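Local coordinates for RimK domain protein ATP-grasp (Sphaerobacter thermophilus, PDB 5I47) that probably binds ATP and uses it to ligate an amino acid, as in RimK- and LysX-like members of the ATP-grasp superfamily, at residues L131-L134 against G139-V142; V67-L72 against T77-R82; V255-L260 against D266-I271. One frame throughout, in Å; residues are numbered along the deposited sequence.

Interaction 1 of 3, residues L131-L134 against G139-V142; sequences LKSL and GFPV
The carbonyl oxygen of F140 takes a hydrogen bond from water 1 at 2.9 Å, and the same water accepts from S133 N at 2.9 Å and donates more distantly to L131 O. One molecule thus ties the end of strand 129-133 to the loop leading into strand 143-145, an example of water standing in for direct bonds. Water 2 appears to link S133 OG with the same F140 oxygen, although its contact there is too short to trust; the hydroxyl also bonds to T135 O. The F140 ring lies beside this network, its CG anti to the backbone N (chi1 -168°), which brings CD2 to 3.8 Å from S133 CB in an oblique approach. Water 1 itself lies 3.5 Å above the ring plane, displaced toward the rim. The ring extends to V167 of the neighbouring strand and makes a cation-pi contact with R158. Farther along, the extended K132 chain passes V142, with CG 3.9 Å from V142 CG1, before its NZ bonds to Q170. Where this antiparallel sheet of the ATP-grasp domain gives way to the loop, no direct hydrogen bond joins the two segments, so their polar link probably depends on solvent, while the carbon contacts of F140 and V142 need none.

Interaction 2 of 3, residues V67-L72 against T77-R82; sequences VLAALL and TPVVNR
Flat groups meet at L72 and T77 as peptide units, without any ring: T77 N comes from above the carbonyl plane of L72, 37° out of it, and bonds to L72 O at 2.9 Å. At the other end of the contact the carbonyl oxygen of N81 faces A69 CB, 3.8 Å away. The contact joins the helix and last strand of the beta-alpha-beta unit formed by strand 54-57, helix 63-74 and strand 79-80, part of the Rossmann-like parallel sheet of the preATP-grasp domain. The principle illustrated is that one branched residue of a strand can key a helix to its sheet. V79 does so by dividing its methyls: CG1, anti to the backbone N (chi1 -178°), rests 3.7 Å from A69 CB, whereas CG2 reaches L72 CB at 3.6 Å. The small A69 is consistent with the close approach of the strand, the CA atoms of A69 and V79 being 5.6 Å apart. With V79 cut back to an alanine, A69 and L72 would probably lose both methyl contacts, opening a gap between helix and strand. On the same strand, V80 bonds through its backbone to A55 and D57 of strand 54-57. The peptide preceding N81 is cis, and the N81 side chain turns away from the helix to bond through OD1 with T234 N. Nearer the turn, L72 CD1 lies 4.0 Å from V79 CG2.

Interaction 3 of 3, residues V255-L260 against D266-I271; sequences VDFRSL and DVAGMI
F257 and V267 bury equal and dominant shares of this contact, and L260 comes next; the trio illustrates how a single valine can serve two neighbours at once. The F257 side chain occupies the cramped rotamer in which CG stands between the backbone N and the carbonyl carbon (chi1 56°), and from there it slides past V267 in the opposite direction. V267 CG1 approaches the ring obliquely at its root, 3.6 Å from F257 CG and equally near CB and CD1. The second methyl, CG2, turns to L260, whose CD2 lies 3.6 Å away, the two side chains crossing at about a right angle. These residues join the start of helix 258-262, with F257 at its N-cap position, to helix 267-275 in the RimK-like ATP-grasp domain, where L260 and V267 also touch strand 180-187 of the five-stranded antiparallel sheet. Two further residues of the second helix meet the outer part of the F257 ring obliquely: A268 CB is 4.0 Å from CE1, and I271 CD1 is 4.1 Å from CE2. L21 of helix 16-27 also touches F257 and I271. The helix bearing V267 starts after D266, an N-cap whose OD1 accepts from G269 N at 3.0 Å. That capping donor meets the carboxylate from above its plane, 64° out of it, and the bond is bent, with an N-H...O angle of 138°.

How the interactions relate
The three contacts come one after another along the chain as 67-82, 131-142 and 255-271, and none touches another. Interactions 2 and 3 are the nearest pair, about 6 Å apart between nearest atoms and 21 Å between centres; T234 bridges them, since N81 bonds to its backbone and I271 packs on it. Interaction 1 lies across the chain's centre from interaction 3, 27 Å away between centres. Interactions 1 and 2 are 24 Å apart between centres, yet in the dimer V67 of segment 67-72 packs on L134 of the second subunit. ATP-grasp enzymes generally hold the nucleotide between two antiparallel sheets; here interaction 1 lies at a strand end of one and interaction 3 packs against the other.

Interaction 1 of 3, residues L131-L134 against G139-V142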
# COMPACT_ATOMS: atom_id res chain seq x y z
N LEU B 131 15.63 -1.43 10.66
CA LEU B 131 14.39 -0.71 10.43
C LEU B 131 13.99 -0.87 8.97
O LEU B 131 14.78 -0.57 8.07
CB LEU B 131 14.52 0.78 10.77
CG LEU B 131 14.88 1.19 12.20
CD1 LEU B 131 14.73 2.69 12.34
CD2 LEU B 131 14.01 0.47 13.21
N LYS B 132 12.76 -1.33 8.74
CA LYS B 132 12.24 -1.55 7.40
C LYS B 132 10.89 -0.86 7.30
O LYS B 132 9.99 -1.13 8.10
CB LYS B 132 12.10 -3.04 7.08
CG LYS B 132 13.38 -3.84 7.14
CD LYS B 132 13.12 -5.31 6.81
CE LYS B 132 14.40 -6.13 6.75
NZ LYS B 132 14.12 -7.54 6.35
N SER B 133 10.75 0.03 6.32
CA SER B 133 9.43 0.58 6.02
C SER B 133 8.48 -0.54 5.63
O SER B 133 8.89 -1.56 5.06
CB SER B 133 9.54 1.62 4.90
OG SER B 133 10.32 1.13 3.83
N LEU B 134 7.19 -0.35 5.95
CA LEU B 134 6.20 -1.38 5.66
C LEU B 134 6.13 -1.69 4.17
O LEU B 134 5.81 -2.82 3.78
CB LEU B 134 4.82 -0.97 6.17
CG LEU B 134 4.67 -0.57 7.64
CD1 LEU B 134 3.20 -0.50 8.03
CD2 LEU B 134 5.42 -1.52 8.55
N GLY B 139 13.59 5.51 -1.20
CA GLY B 139 13.86 6.63 -0.32
C GLY B 139 14.03 6.27 1.15
O GLY B 139 14.36 7.15 1.95
N PHE B 140 13.80 5.01 1.51
CA PHE B 140 14.01 4.53 2.88
C PHE B 140 14.59 3.12 2.77
O PHE B 140 13.88 2.12 2.92
CB PHE B 140 12.71 4.54 3.68
CG PHE B 140 12.88 4.33 5.17
CD1 PHE B 140 14.12 4.00 5.72
CD2 PHE B 140 11.80 4.47 6.03
CE1 PHE B 140 14.27 3.82 7.08
CE2 PHE B 140 11.94 4.28 7.39
CZ PHE B 140 13.18 3.96 7.92
N PRO B 141 15.89 3.01 2.51
CA PRO B 141 16.52 1.69 2.47
C PRO B 141 16.62 1.09 3.86
O PRO B 141 16.52 1.79 4.88
CB PRO B 141 17.90 1.97 1.88
CG PRO B 141 18.18 3.38 2.24
CD PRO B 141 16.85 4.09 2.21
N VAL B 142 16.80 -0.23 3.90
CA VAL B 142 16.90 -0.94 5.17
C VAL B 142 18.05 -0.36 5.98
O VAL B 142 19.13 -0.08 5.45
CB VAL B 142 17.09 -2.45 4.93
CG1 VAL B 142 17.10 -3.20 6.25
CG2 VAL B 142 15.98 -2.97 4.02
O HOH W 1 13.41 0.56 5.34
O HOH W 2 12.49 0.24 1.91

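Interaction 2 of 3, residues V67-L72 against T77-R82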
# COMPACT_ATOMS: atom_id res chain seq x y z
N VAL B 67 0.26 -1.99 -8.34
CA VAL B 67 -0.86 -1.26 -8.93
C VAL B 67 -0.86 -1.44 -10.45
O VAL B 67 -1.92 -1.61 -11.07
CB VAL B 67 -0.80 0.23 -8.54
CG1 VAL B 67 -1.68 1.06 -9.46
CG2 VAL B 67 -1.23 0.42 -7.09
N LEU B 68 0.32 -1.40 -11.06
CA LEU B 68 0.42 -1.55 -12.51
C LEU B 68 0.05 -2.96 -12.95
O LEU B 68 -0.63 -3.14 -13.97
CB LEU B 68 1.83 -1.19 -12.98
CG LEU B 68 2.14 -1.41 -14.46
CD1 LEU B 68 1.23 -0.57 -15.34
CD2 LEU B 68 3.60 -1.11 -14.75
N ALA B 69 0.50 -3.97 -12.20
CA ALA B 69 0.15 -5.35 -12.53
C ALA B 69 -1.34 -5.60 -12.39
O ALA B 69 -1.92 -6.38 -13.16
CB ALA B 69 0.94 -6.31 -11.64
N ALA B 70 -1.99 -4.95 -11.41
CA ALA B 70 -3.42 -5.16 -11.22
C ALA B 70 -4.23 -4.47 -12.30
O ALA B 70 -5.23 -5.01 -12.78
CB ALA B 70 -3.84 -4.67 -9.84
N LEU B 71 -3.81 -3.26 -12.69
CA LEU B 71 -4.51 -2.54 -13.76
C LEU B 71 -4.40 -3.29 -15.07
O LEU B 71 -5.41 -3.54 -15.75
CB LEU B 71 -3.93 -1.13 -13.89
CG LEU B 71 -4.49 -0.08 -12.94
CD1 LEU B 71 -3.56 1.12 -12.88
CD2 LEU B 71 -5.88 0.33 -13.38
N LEU B 72 -3.18 -3.66 -15.46
CA LEU B 72 -3.00 -4.38 -16.72
C LEU B 72 -3.78 -5.68 -16.72
O LEU B 72 -4.45 -6.01 -17.71
CB LEU B 72 -1.51 -4.62 -16.97
CG LEU B 72 -0.67 -3.36 -17.22
CD1 LEU B 72 0.82 -3.69 -17.31
CD2 LEU B 72 -1.15 -2.65 -18.47
N THR B 77 -4.42 -7.94 -19.92
CA THR B 77 -3.01 -8.26 -20.12
C THR B 77 -2.46 -8.94 -18.87
O THR B 77 -2.22 -8.27 -17.85
CB THR B 77 -2.19 -7.00 -20.44
OG1 THR B 77 -2.76 -6.33 -21.57
CG2 THR B 77 -0.75 -7.38 -20.76
N PRO B 78 -2.26 -10.25 -18.89
CA PRO B 78 -1.64 -10.92 -17.74
C PRO B 78 -0.25 -10.37 -17.46
O PRO B 78 0.50 -10.05 -18.39
CB PRO B 78 -1.59 -12.39 -18.16
CG PRO B 78 -2.70 -12.52 -19.16
CD PRO B 78 -2.74 -11.21 -19.90
N VAL B 79 0.09 -10.26 -16.18
CA VAL B 79 1.37 -9.72 -15.75
C VAL B 79 2.07 -10.73 -14.85
O VAL B 79 1.45 -11.35 -13.98
CB VAL B 79 1.21 -8.37 -15.03
CG1 VAL B 79 2.57 -7.79 -14.64
CG2 VAL B 79 0.45 -7.39 -15.90
N VAL B 80 3.37 -10.90 -15.07
CA VAL B 80 4.25 -11.65 -14.18
C VAL B 80 5.27 -10.67 -13.62
O VAL B 80 6.00 -10.04 -14.39
CB VAL B 80 4.93 -12.82 -14.90
CG1 VAL B 80 6.04 -13.40 -14.03
CG2 VAL B 80 3.91 -13.88 -15.26
N ASN B 81 5.32 -10.51 -12.30
CA ASN B 81 4.52 -11.29 -11.36
C ASN B 81 3.07 -10.81 -11.29
O ASN B 81 2.79 -9.63 -11.48
CB ASN B 81 5.15 -11.23 -9.97
CG ASN B 81 6.46 -11.98 -9.89
OD1 ASN B 81 6.50 -13.21 -9.93
ND2 ASN B 81 7.56 -11.24 -9.79
N ARG B 82 2.16 -11.75 -11.02
CA ARG B 82 0.76 -11.41 -10.83
C ARG B 82 0.61 -10.39 -9.70
O ARG B 82 1.45 -10.32 -8.79
CB ARG B 82 -0.05 -12.67 -10.52
CG ARG B 82 0.12 -13.20 -9.11
CD ARG B 82 -0.62 -14.52 -8.94
NE ARG B 82 -0.04 -15.57 -9.78
CZ ARG B 82 0.98 -16.34 -9.41
NH1 ARG B 82 1.45 -17.27 -10.25
NH2 ARG B 82 1.53 -16.20 -8.21

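Interaction 3 of 3, residues V255-L260 against D266-I271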
# COMPACT_ATOMS: atom_id res chain seq x y z
N VAL B 255 15.27 -9.63 -10.58
CA VAL B 255 15.83 -8.62 -11.47
C VAL B 255 17.19 -9.06 -12.00
O VAL B 255 17.47 -8.93 -13.20
CB VAL B 255 15.92 -7.27 -10.74
CG1 VAL B 255 16.63 -6.25 -11.61
CG2 VAL B 255 14.53 -6.77 -10.37
N ASP B 256 18.05 -9.57 -11.13
CA ASP B 256 19.39 -10.02 -11.50
C ASP B 256 19.42 -11.54 -11.54
O ASP B 256 19.43 -12.19 -10.49
CB ASP B 256 20.43 -9.49 -10.51
CG ASP B 256 20.17 -8.07 -10.08
OD1 ASP B 256 19.87 -7.22 -10.95
OD2 ASP B 256 20.26 -7.79 -8.87
N PHE B 257 19.42 -12.11 -12.74
CA PHE B 257 19.76 -13.51 -12.93
C PHE B 257 20.95 -13.66 -13.87
O PHE B 257 21.07 -14.65 -14.59
CB PHE B 257 18.56 -14.33 -13.40
CG PHE B 257 17.92 -13.83 -14.67
CD1 PHE B 257 18.32 -14.31 -15.90
CD2 PHE B 257 16.88 -12.91 -14.61
CE1 PHE B 257 17.71 -13.87 -17.06
CE2 PHE B 257 16.27 -12.46 -15.77
CZ PHE B 257 16.68 -12.94 -17.00
N ARG B 258 21.83 -12.66 -13.85
CA ARG B 258 23.04 -12.68 -14.68
C ARG B 258 23.97 -13.81 -14.28
O ARG B 258 24.37 -14.63 -15.11
CB ARG B 258 23.76 -11.33 -14.55
CG ARG B 258 24.40 -10.81 -15.82
CD ARG B 258 25.13 -9.51 -15.53
NE ARG B 258 24.28 -8.53 -14.87
CZ ARG B 258 23.86 -7.39 -15.41
NH1 ARG B 258 24.23 -7.07 -16.64
NH2 ARG B 258 23.08 -6.57 -14.73
N SER B 259 24.32 -13.87 -12.99
CA SER B 259 25.28 -14.86 -12.51
C SER B 259 24.77 -16.28 -12.74
O SER B 259 25.54 -17.16 -13.14
CB SER B 259 25.56 -14.63 -11.03
OG SER B 259 26.27 -15.72 -10.46
N LEU B 260 23.49 -16.52 -12.48
CA LEU B 260 22.96 -17.88 -12.61
C LEU B 260 22.91 -18.32 -14.07
O LEU B 260 23.19 -19.48 -14.38
CB LEU B 260 21.58 -17.97 -11.97
CG LEU B 260 21.08 -19.39 -11.69
CD1 LEU B 260 22.05 -20.13 -10.78
CD2 LEU B 260 19.68 -19.37 -11.09
N ASP B 266 19.41 -22.10 -17.66
CA ASP B 266 18.62 -21.35 -18.63
C ASP B 266 17.49 -20.60 -17.91
O ASP B 266 16.30 -20.90 -18.05
CB ASP B 266 18.08 -22.29 -19.70
CG ASP B 266 17.36 -21.56 -20.82
OD1 ASP B 266 17.57 -20.34 -20.97
OD2 ASP B 266 16.59 -22.21 -21.56
N VAL B 267 17.89 -19.60 -17.12
CA VAL B 267 16.92 -18.86 -16.32
C VAL B 267 15.93 -18.13 -17.22
O VAL B 267 14.72 -18.15 -16.98
CB VAL B 267 17.63 -17.88 -15.36
CG1 VAL B 267 16.60 -17.16 -14.50
CG2 VAL B 267 18.64 -18.61 -14.50
N ALA B 268 16.43 -17.48 -18.27
CA ALA B 268 15.56 -16.75 -19.19
C ALA B 268 14.58 -17.69 -19.89
O ALA B 268 13.43 -17.32 -20.14
CB ALA B 268 16.40 -15.99 -20.21
N GLY B 269 15.02 -18.91 -20.21
CA GLY B 269 14.13 -19.85 -20.85
C GLY B 269 12.98 -20.27 -19.94
O GLY B 269 11.83 -20.34 -20.37
N MSE B 270 13.29 -20.55 -18.68
CA MSE B 270 12.27 -20.92 -17.70
C MSE B 270 11.25 -19.81 -17.50
O MSE B 270 10.05 -20.06 -17.38
CB MSE B 270 12.93 -21.26 -16.37
CG MSE B 270 13.95 -22.38 -16.46
SE MSE B 270 14.92 -22.61 -14.79
CE MSE B 270 13.40 -23.08 -13.63
N ILE B 271 11.74 -18.57 -17.46
CA ILE B 271 10.85 -17.42 -17.30
C ILE B 271 9.95 -17.27 -18.51
O ILE B 271 8.74 -17.06 -18.38
CB ILE B 271 11.67 -16.14 -17.04
CG1 ILE B 271 12.39 -16.24 -15.69
CG2 ILE B 271 10.78 -14.91 -17.09
CD1 ILE B 271 13.09 -14.98 -15.28